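Putative phosphatase (Bacteroides thetaiotaomicron, PDB 3KYA) is a putative phosphatase of unestablished function that binds zinc ions and is probably a hydrolase. Local coordinates at residues I188-F193 with I208-Y213; S222-K227 with S238-I243. One frame throughout, in Å; residues are numbered along the deposited sequence. Where two conformers were deposited one is given.

Contact 1. Residues I188-F193 with I208-Y213; sequences IRSIAF and IVAIDY. With EDO (1,2-ethanediol), chain B.
Asp212 OD2 is held by several groups at once. Across the contact Arg189 NH1 makes a salt bridge to it at 2.9 Å, meeting the anti lone pair with a bent N-H...O angle of 133°. A 1,2-ethanediol, probably from the crystallisation liquor, donates from O1 to OD2, a doubtfully short bond, and from O2 to OD1, and Asn250 adds a weak bond to OD2. The two side chains run side by side, the guanidinium and carboxylate planes 25° apart, with Arg189 CG 3.6 Å from Asp212 CB. The arginine chain is bent at chi2 and chi3 and lies beside the aspartate, and NH1 has a second salt bridge, to Glu312.

Behind this pair the antiparallel strands shift register by one residue: Arg189 and Ser190 both face Ala210, a classic beta bulge. Ala210 O takes Arg189 N at 2.8 Å and, weakly, Ser190 N at 3.5 Å. Past the bulge the ladder runs regularly to Ala192 and Ile208. On one face Ile188 CG2 touches Val209 CG1 at 3.6 Å; on the other a water links Ser190 OG to Ile208 O.

Strand 188-193 is the innermost of a four-stranded propeller blade. Ile188, Ile191 and Val209 pack against strands 153-159 and 161-168 of the preceding blade, whereas Ser190 OG bonds to the backbone N of Ala252 in the following one.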
loop_
_atom_site.group_PDB
_atom_site.type_symbol
_atom_site.label_atom_id
_atom_site.label_comp_id
_atom_site.label_asym_id
_atom_site.label_seq_id
_atom_site.Cartn_x
_atom_site.Cartn_y
_atom_site.Cartn_z
ATOM N N ILE A 188 1.011 32.562 -19.708
ATOM C CA ILE A 188 1.159 31.380 -20.566
ATOM C C ILE A 188 0.867 30.157 -19.691
ATOM O O ILE A 188 1.454 30.002 -18.621
ATOM C CB ILE A 188 2.568 31.315 -21.207
ATOM C CG1 ILE A 188 2.999 32.688 -21.744
ATOM C CG2 ILE A 188 2.627 30.220 -22.300
ATOM C CD1 ILE A 188 2.052 33.341 -22.781
ATOM N N ARG A 189 -0.049 29.297 -20.138
ATOM C CA ARG A 189 -0.559 28.199 -19.309
ATOM C C ARG A 189 -0.138 26.760 -19.648
ATOM O O ARG A 189 -0.083 25.916 -18.752
ATOM C CB ARG A 189 -2.091 28.270 -19.317
ATOM C CG ARG A 189 -2.695 29.591 -18.779
ATOM C CD ARG A 189 -2.290 29.904 -17.331
ATOM N NE ARG A 189 -2.507 28.774 -16.421
ATOM C CZ ARG A 189 -3.473 28.656 -15.502
ATOM N NH1 ARG A 189 -4.378 29.606 -15.300
ATOM N NH2 ARG A 189 -3.516 27.565 -14.738
ATOM N N SER A 190 0.147 26.460 -20.912
ATOM C CA SER A 190 0.514 25.088 -21.270
ATOM C C SER A 190 1.162 24.972 -22.625
ATOM O O SER A 190 0.984 25.824 -23.504
ATOM C CB SER A 190 -0.701 24.142 -21.246
ATOM O OG SER A 190 -1.640 24.437 -22.268
ATOM N N ILE A 191 1.916 23.887 -22.753
ATOM C CA ILE A 191 2.598 23.524 -23.979
ATOM C C ILE A 191 2.220 22.093 -24.349
ATOM O O ILE A 191 2.287 21.184 -23.501
ATOM C CB ILE A 191 4.136 23.616 -23.826
ATOM C CG1 ILE A 191 4.588 25.069 -23.705
ATOM C CG2 ILE A 191 4.829 22.956 -25.028
ATOM C CD1 ILE A 191 6.090 25.234 -23.336
ATOM N N ALA A 192 1.810 21.904 -25.601
ATOM C CA ALA A 192 1.517 20.586 -26.156
ATOM C C ALA A 192 2.077 20.541 -27.580
ATOM O O ALA A 192 2.567 21.559 -28.093
ATOM C CB ALA A 192 -0.001 20.277 -26.137
ATOM N N PHE A 193 2.051 19.361 -28.189
ATOM C CA PHE A 193 2.544 19.152 -29.556
ATOM C C PHE A 193 1.553 18.301 -30.350
ATOM O O PHE A 193 0.940 17.385 -29.791
ATOM C CB PHE A 193 3.920 18.466 -29.548
ATOM C CG PHE A 193 5.013 19.287 -28.903
ATOM C CD1 PHE A 193 5.254 19.201 -27.545
ATOM C CD2 PHE A 193 5.819 20.128 -29.659
ATOM C CE1 PHE A 193 6.255 19.961 -26.944
ATOM C CE2 PHE A 193 6.825 20.892 -29.058
ATOM C CZ PHE A 193 7.036 20.805 -27.694
ATOM N N ILE A 208 1.766 23.752 -29.493
ATOM C CA ILE A 208 0.440 24.309 -29.245
ATOM C C ILE A 208 0.477 24.931 -27.854
ATOM O O ILE A 208 0.722 24.233 -26.868
ATOM C CB ILE A 208 -0.641 23.208 -29.368
ATOM C CG1 ILE A 208 -0.636 22.619 -30.794
ATOM C CG2 ILE A 208 -2.027 23.768 -29.012
ATOM C CD1 ILE A 208 -1.304 21.259 -30.940
ATOM N N VAL A 209 0.251 26.238 -27.786
ATOM C CA VAL A 209 0.389 27.011 -26.566
ATOM C C VAL A 209 -0.905 27.674 -26.114
ATOM O O VAL A 209 -1.494 28.472 -26.858
ATOM C CB VAL A 209 1.442 28.123 -26.767
ATOM C CG1 VAL A 209 1.578 28.977 -25.509
ATOM C CG2 VAL A 209 2.784 27.520 -27.174
ATOM N N ALA A 210 -1.324 27.358 -24.882
ATOM C CA ALA A 210 -2.527 27.934 -24.275
ATOM C C ALA A 210 -2.179 29.149 -23.405
ATOM O O ALA A 210 -1.184 29.132 -22.668
ATOM C CB ALA A 210 -3.295 26.852 -23.432
ATOM N N ILE A 211 -2.997 30.204 -23.490
ATOM C CA ILE A 211 -2.785 31.419 -22.711
ATOM C C ILE A 211 -4.092 31.798 -21.989
ATOM O O ILE A 211 -5.163 31.410 -22.431
ATOM C CB ILE A 211 -2.281 32.601 -23.576
ATOM C CG1 ILE A 211 -3.374 33.091 -24.547
ATOM C CG2 ILE A 211 -1.001 32.201 -24.320
ATOM C CD1 ILE A 211 -3.024 34.378 -25.240
ATOM N N ASP A 212 -3.973 32.570 -20.911
ATOM C CA ASP A 212 -5.104 32.938 -20.016
ATOM C C ASP A 212 -5.381 34.431 -20.169
ATOM O O ASP A 212 -4.693 35.267 -19.577
ATOM C CB ASP A 212 -4.731 32.584 -18.572
ATOM C CG ASP A 212 -5.941 32.443 -17.646
ATOM O OD1 ASP A 212 -6.985 33.081 -17.897
ATOM O OD2 ASP A 212 -5.823 31.674 -16.654
ATOM N N TYR A 213 -6.398 34.769 -20.955
ATOM C CA TYR A 213 -6.643 36.158 -21.318
ATOM C C TYR A 213 -8.129 36.455 -21.498
ATOM O O TYR A 213 -8.897 35.580 -21.891
ATOM C CB TYR A 213 -5.862 36.426 -22.622
ATOM C CG TYR A 213 -5.975 37.814 -23.221
ATOM C CD1 TYR A 213 -5.419 38.917 -22.588
ATOM C CD2 TYR A 213 -6.572 38.006 -24.468
ATOM C CE1 TYR A 213 -5.501 40.188 -23.148
ATOM C CE2 TYR A 213 -6.666 39.269 -25.033
ATOM C CZ TYR A 213 -6.128 40.356 -24.371
ATOM O OH TYR A 213 -6.221 41.609 -24.937
HETATM C C1 EDO B . -8.162 32.077 -14.029
HETATM O O1 EDO B . -6.759 32.157 -14.336
HETATM C C2 EDO B . -8.979 32.775 -15.112
HETATM O O2 EDO B . -9.075 31.961 -16.285
HETATM O O HOH W 1 -1.085 23.654 -24.800
#

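Contact 2. Residues S222-K227 with S238-I243; sequences SVYIIK and SDIQLI
Tyr224 and Ile226 on one strand meet Leu242 and Ile240 on the other in a beta hairpin, the outer two strands of a four-stranded meander that forms one blade of a beta-propeller. All four side chains project from the same face of the sheet. Tyr224 CG is anti to its own carbonyl carbon (chi1 -69°), beside the backbone N. Leu242 is modelled in two conformers; in one of them CD1 lies over a face of the tyrosine ring, 3.9 Å from the centroid and displaced toward the rim, a CH-pi contact in which the two side chains cross obliquely and which may not hold all the time. Ile240 comes to the same ring with CG1, 4.0 Å from Tyr224 CD2, and then runs alongside Ile226, the two chains pointing the same way with Ile240 CD1 against Ile226 CG1. Farther on, Ile226 CG2 is pressed to within 3.5 Å of Ser238 CB, a tight carbon pair. The hydroxyl of Ser238 has its stronger partner in the backbone N of Asp235, just before the segment.

Val223, Ile225, Gln241 and Ile243 lie on the opposite face, where Leu276 and Tyr279 of helix 276-284 cover part of them. The Gln241 chain is bent at chi2 (-65°), which sets CD. Its NE2 bonds to Asp239 OD1 on the syn side at 3.1 Å. Between the faces the backbone ladder is regular, Ile225 N meeting Gln241 O at 2.8 Å, until Ser222 and Val223 both face Ala244 in a classic bulge. At the other end, a water joins the strands by donating to Lys227 O at 3.0 Å and accepting from Asp239 N at the same distance.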
loop_
_atom_site.group_PDB
_atom_site.type_symbol
_atom_site.label_atom_id
_atom_site.label_comp_id
_atom_site.label_asym_id
_atom_site.label_seq_id
_atom_site.Cartn_x
_atom_site.Cartn_y
_atom_site.Cartn_z
ATOM N N SER A 222 -7.129 32.209 -26.933
ATOM C CA SER A 222 -6.975 31.087 -26.021
ATOM C C SER A 222 -5.802 30.188 -26.376
ATOM O O SER A 222 -5.043 29.809 -25.486
ATOM C CB SER A 222 -8.242 30.239 -26.017
ATOM O OG SER A 222 -9.329 30.986 -25.518
ATOM N N VAL A 223 -5.679 29.822 -27.653
ATOM C CA VAL A 223 -4.633 28.893 -28.099
ATOM C C VAL A 223 -3.934 29.333 -29.400
ATOM O O VAL A 223 -4.583 29.699 -30.390
ATOM C CB VAL A 223 -5.202 27.464 -28.339
ATOM C CG1 VAL A 223 -4.064 26.453 -28.580
ATOM C CG2 VAL A 223 -6.131 27.005 -27.175
ATOM N N TYR A 224 -2.603 29.270 -29.380
ATOM C CA TYR A 224 -1.779 29.563 -30.544
ATOM C C TYR A 224 -1.051 28.301 -30.988
ATOM O O TYR A 224 -0.863 27.355 -30.200
ATOM C CB TYR A 224 -0.750 30.660 -30.229
ATOM C CG TYR A 224 -1.337 32.039 -30.020
ATOM C CD1 TYR A 224 -1.864 32.417 -28.789
ATOM C CD2 TYR A 224 -1.361 32.972 -31.051
ATOM C CE1 TYR A 224 -2.403 33.688 -28.596
ATOM C CE2 TYR A 224 -1.912 34.245 -30.858
ATOM C CZ TYR A 224 -2.426 34.589 -29.627
ATOM O OH TYR A 224 -2.974 35.844 -29.426
ATOM N N ILE A 225 -0.616 28.309 -32.246
ATOM C CA ILE A 225 0.147 27.209 -32.828
ATOM C C ILE A 225 1.435 27.779 -33.432
ATOM O O ILE A 225 1.393 28.750 -34.199
ATOM C CB ILE A 225 -0.717 26.406 -33.833
ATOM C CG1 ILE A 225 -0.069 25.059 -34.138
ATOM C CG2 ILE A 225 -1.005 27.219 -35.141
ATOM C CD1 ILE A 225 -0.998 24.058 -34.824
ATOM N N ILE A 226 2.574 27.177 -33.071
ATOM C CA ILE A 226 3.910 27.634 -33.493
ATOM C C ILE A 226 4.613 26.556 -34.312
ATOM O O ILE A 226 4.828 25.452 -33.835
ATOM C CB ILE A 226 4.797 27.976 -32.279
ATOM C CG1 ILE A 226 4.096 28.980 -31.363
ATOM C CG2 ILE A 226 6.166 28.517 -32.738
ATOM C CD1 ILE A 226 4.851 29.310 -30.087
ATOM N N LYS A 227 4.992 26.889 -35.542
ATOM C CA LYS A 227 5.583 25.918 -36.457
ATOM C C LYS A 227 7.100 25.802 -36.318
ATOM O O LYS A 227 7.829 26.805 -36.295
ATOM C CB LYS A 227 5.237 26.293 -37.896
ATOM C CG LYS A 227 5.593 25.234 -38.931
ATOM C CD LYS A 227 5.168 25.676 -40.320
ATOM C CE LYS A 227 5.343 24.568 -41.324
ATOM N NZ LYS A 227 5.009 25.062 -42.679
ATOM N N SER A 238 10.003 31.356 -35.987
ATOM C CA SER A 238 8.873 30.453 -36.189
ATOM C C SER A 238 7.562 31.160 -36.487
ATOM O O SER A 238 7.226 32.156 -35.843
ATOM C CB SER A 238 8.661 29.560 -34.956
ATOM O OG SER A 238 9.755 28.678 -34.773
ATOM N N ASP A 239 6.834 30.629 -37.466
ATOM C CA ASP A 239 5.516 31.121 -37.804
ATOM C C ASP A 239 4.586 30.841 -36.613
ATOM O O ASP A 239 4.619 29.751 -36.052
ATOM C CB ASP A 239 4.976 30.406 -39.039
ATOM C CG ASP A 239 3.590 30.918 -39.456
ATOM O OD1 ASP A 239 3.503 32.062 -39.954
ATOM O OD2 ASP A 239 2.591 30.170 -39.292
ATOM N N ILE A 240 3.782 31.831 -36.219
ATOM C CA ILE A 240 2.835 31.680 -35.106
ATOM C C ILE A 240 1.443 32.143 -35.560
ATOM O O ILE A 240 1.310 33.209 -36.164
ATOM C CB ILE A 240 3.311 32.432 -33.830
ATOM C CG1 ILE A 240 2.264 32.342 -32.714
ATOM C CG2 ILE A 240 3.628 33.899 -34.122
ATOM C CD1 ILE A 240 2.777 32.804 -31.362
ATOM N N GLN A 241 0.425 31.319 -35.303
ATOM C CA GLN A 241 -0.948 31.624 -35.695
ATOM C C GLN A 241 -1.936 31.377 -34.551
ATOM O O GLN A 241 -1.741 30.462 -33.733
ATOM C CB GLN A 241 -1.364 30.770 -36.901
ATOM C CG GLN A 241 -0.472 30.909 -38.143
ATOM C CD GLN A 241 -0.511 32.293 -38.758
ATOM O OE1 GLN A 241 -1.475 33.036 -38.572
ATOM N NE2 GLN A 241 0.531 32.642 -39.502
ATOM N N LEU A 242 -2.979 32.204 -34.501
ATOM C CA LEU A 242 -4.053 32.069 -33.528
ATOM C C LEU A 242 -4.971 30.968 -34.031
ATOM O O LEU A 242 -5.453 31.034 -35.165
ATOM C CB LEU A 242 -4.819 33.388 -33.394
ATOM C CG LEU A 242 -6.006 33.425 -32.433
ATOM C CD1 LEU A 242 -5.556 33.155 -30.985
ATOM C CD2 LEU A 242 -6.744 34.765 -32.537
ATOM N N ILE A 243 -5.215 29.952 -33.205
ATOM C CA ILE A 243 -6.055 28.832 -33.635
ATOM C C ILE A 243 -7.417 28.761 -32.910
ATOM O O ILE A 243 -8.361 28.164 -33.431
ATOM C CB ILE A 243 -5.283 27.486 -33.514
ATOM C CG1 ILE A 243 -5.912 26.413 -34.403
ATOM C CG2 ILE A 243 -5.209 27.026 -32.062
ATOM C CD1 ILE A 243 -5.134 25.110 -34.420
HETATM O O HOH W 2 1.951 28.108 -37.231
HETATM O O HOH W 3 8.124 28.322 -38.822
#

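In the fold
From the N terminus, the chain passes the IPT/TIG region, gives strand 105-110 to the sheet with strands 457-462 and 467-473, makes the blade of strands 141-147, 153-159, 161-168 and 173-178, then enters the blade that holds both contacts. Fourteen residues separate the segments of contact 1, two of them already in strand 206-211; 10 separate those of contact 2. Each closes a hairpin loop; they follow in series, neither nesting nor crossing, their centres about 10 Å apart. Strands 206-211 and 220-227 are neighbours, joined by probable backbone hydrogen bonds. Contact 1 thus builds the inner half of the blade and contact 2 its outer half.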